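Local structure of beta-lactamase II (Erythrobacter litoralis, 6V72) at residues G183-A188 / Q207-F212. The protein probably hydrolyses beta-lactams to substituted beta-amino acids, as a class B, zinc-dependent beta-lactamase of the metallo-beta-lactamase superfamily. Sequence-based numbering, arbitrary orientation. Where two conformers were deposited one is given.
Sequences GCMIKA and QSVRNF
M185 and I186 meet V209 and F212 in a small, buried, purely apolar contact that packs the loop following strand 179-181 against one side of helix 205-215. About 210 Å² of surface is buried, both sides summed, and the backbones come nearest at M185 and V209, whose CA atoms lie 7.7 Å apart.

I186 carries the closest packing. Its CG1 stands 3.9 Å from CE2 of F212, and its terminal CD1 is equally near F212 CD2, so the CG1-CD1 bond crosses the CD2-CE2 bond of the ring at an angle. With F212 CG anti to the backbone N (chi1 170°), the phenyl reaches from the helix to this branch. I186 CD1 also touches V209 CG1, at 4.2 Å, and thus bridges two helix residues one turn apart. The second methyl of V209 serves M185, a selenomethionine: V209 CG2 sits 4.2 Å from M185 CG, the two side chains running past each other in opposite directions. This touch is the less certain one, since it is described for one of two deposited conformers of M185.

The loop has its own brace, K187 NZ donating to C184 O over 2.7 Å, with the ammonium tilted 20° from the carbonyl plane. C184 is a zinc ligand in another structure of this protein, although no zinc is bound here; its side chain packs on H96 and H226, two further zinc-binding residues. In this alpha-beta/beta-alpha fold the contact thus packs the loop bearing C184 against the helix that follows it in sequence.

Y205 OH hydrogen-bonds M185 O, a second link to the same helix. Helix 233-243 flanks the contact, touching I186 through A234 and V209 through T238 and L239, while T171 of strand 171-174 meets both M185 and F212.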
loop_
_atom_site.group_PDB
_atom_site.type_symbol
_atom_site.label_atom_id
_atom_site.label_comp_id
_atom_site.label_asym_id
_atom_site.label_seq_id
_atom_site.Cartn_x
_atom_site.Cartn_y
_atom_site.Cartn_z
ATOM N N GLY A 183 -4.771 7.567 -14.739
ATOM C CA GLY A 183 -5.693 7.199 -13.676
ATOM C C GLY A 183 -4.976 6.761 -12.407
ATOM O O GLY A 183 -3.954 7.317 -12.017
ATOM N N CYS A 184 -5.527 5.750 -11.734
ATOM C CA CYS A 184 -4.932 5.259 -10.501
ATOM C C CYS A 184 -3.844 4.231 -10.736
ATOM O O CYS A 184 -3.223 3.783 -9.769
ATOM C CB CYS A 184 -5.987 4.650 -9.589
ATOM S SG CYS A 184 -7.011 5.885 -8.694
HETATM N N MSE A 185 -3.587 3.874 -11.982
HETATM C CA MSE A 185 -2.612 2.857 -12.280
HETATM C C MSE A 185 -1.182 3.403 -12.234
HETATM O O MSE A 185 -0.251 2.694 -11.850
HETATM C CB MSE A 185 -2.941 2.276 -13.639
HETATM C CG MSE A 185 -1.901 1.436 -14.271
HETATM SE SE MSE A 185 -2.726 0.888 -15.941
HETATM C CE MSE A 185 -4.473 1.738 -15.784
ATOM N N ILE A 186 -1.019 4.672 -12.621
ATOM C CA ILE A 186 0.292 5.306 -12.732
ATOM C C ILE A 186 0.553 6.103 -11.470
ATOM O O ILE A 186 -0.329 6.846 -10.992
ATOM C CB ILE A 186 0.368 6.197 -13.989
ATOM C CG1 ILE A 186 0.141 5.352 -15.247
ATOM C CG2 ILE A 186 1.720 6.936 -14.086
ATOM C CD1 ILE A 186 1.242 4.306 -15.514
ATOM N N LYS A 187 1.748 5.918 -10.909
ATOM C CA LYS A 187 2.220 6.588 -9.709
ATOM C C LYS A 187 3.393 7.488 -10.052
ATOM O O LYS A 187 3.957 7.423 -11.148
ATOM C CB LYS A 187 2.676 5.579 -8.651
ATOM C CG LYS A 187 1.714 4.487 -8.331
ATOM C CD LYS A 187 0.324 4.990 -8.039
ATOM C CE LYS A 187 -0.466 3.846 -7.469
ATOM N NZ LYS A 187 -1.917 4.103 -7.469
ATOM N N ALA A 188 3.817 8.258 -9.054
ATOM C CA ALA A 188 4.795 9.311 -9.292
ATOM C C ALA A 188 6.160 8.722 -9.623
ATOM O O ALA A 188 6.482 7.597 -9.236
ATOM C CB ALA A 188 4.909 10.218 -8.066
ATOM N N GLN A 207 2.628 -5.685 -17.249
ATOM C CA GLN A 207 2.323 -5.673 -18.672
ATOM C C GLN A 207 1.288 -4.607 -19.005
ATOM O O GLN A 207 1.360 -3.984 -20.065
ATOM C CB GLN A 207 1.833 -7.043 -19.140
ATOM C CG GLN A 207 1.631 -7.119 -20.648
ATOM C CD GLN A 207 2.910 -6.798 -21.424
ATOM O OE1 GLN A 207 4.016 -7.273 -21.086
ATOM N NE2 GLN A 207 2.773 -5.996 -22.462
ATOM N N SER A 208 0.314 -4.384 -18.122
ATOM C CA SER A 208 -0.655 -3.324 -18.390
ATOM C C SER A 208 0.017 -1.964 -18.430
ATOM O O SER A 208 -0.338 -1.113 -19.254
ATOM C CB SER A 208 -1.777 -3.354 -17.353
ATOM O OG SER A 208 -2.414 -4.640 -17.359
ATOM N N VAL A 209 1.008 -1.735 -17.571
ATOM C CA VAL A 209 1.738 -0.472 -17.660
ATOM C C VAL A 209 2.504 -0.393 -18.981
ATOM O O VAL A 209 2.531 0.656 -19.631
ATOM C CB VAL A 209 2.671 -0.298 -16.443
ATOM C CG1 VAL A 209 3.559 0.943 -16.597
ATOM C CG2 VAL A 209 1.857 -0.169 -15.176
ATOM N N ARG A 210 3.123 -1.499 -19.413
ATOM C CA ARG A 210 3.805 -1.480 -20.703
ATOM C C ARG A 210 2.829 -1.183 -21.825
ATOM O O ARG A 210 3.179 -0.500 -22.798
ATOM C CB ARG A 210 4.485 -2.818 -20.976
ATOM C CG ARG A 210 5.604 -3.189 -19.999
ATOM C CD ARG A 210 6.335 -4.453 -20.495
ATOM N NE ARG A 210 7.239 -4.923 -19.450
ATOM C CZ ARG A 210 6.986 -5.934 -18.624
ATOM N NH1 ARG A 210 5.880 -6.664 -18.766
ATOM N NH2 ARG A 210 7.852 -6.225 -17.659
ATOM N N ASN A 211 1.615 -1.747 -21.740
ATOM C CA ASN A 211 0.604 -1.514 -22.770
ATOM C C ASN A 211 0.221 -0.037 -22.837
ATOM O O ASN A 211 0.112 0.536 -23.920
ATOM C CB ASN A 211 -0.629 -2.365 -22.478
ATOM C CG ASN A 211 -0.374 -3.859 -22.682
ATOM O OD1 ASN A 211 0.584 -4.259 -23.358
ATOM N ND2 ASN A 211 -1.246 -4.680 -22.127
ATOM N N PHE A 212 0.003 0.584 -21.674
ATOM C CA PHE A 212 -0.277 2.024 -21.615
ATOM C C PHE A 212 0.855 2.835 -22.236
ATOM O O PHE A 212 0.612 3.759 -23.026
ATOM C CB PHE A 212 -0.506 2.436 -20.153
ATOM C CG PHE A 212 -0.573 3.930 -19.922
ATOM C CD1 PHE A 212 -1.690 4.659 -20.300
ATOM C CD2 PHE A 212 0.472 4.594 -19.298
ATOM C CE1 PHE A 212 -1.756 6.037 -20.061
ATOM C CE2 PHE A 212 0.416 5.968 -19.054
ATOM C CZ PHE A 212 -0.704 6.688 -19.442
#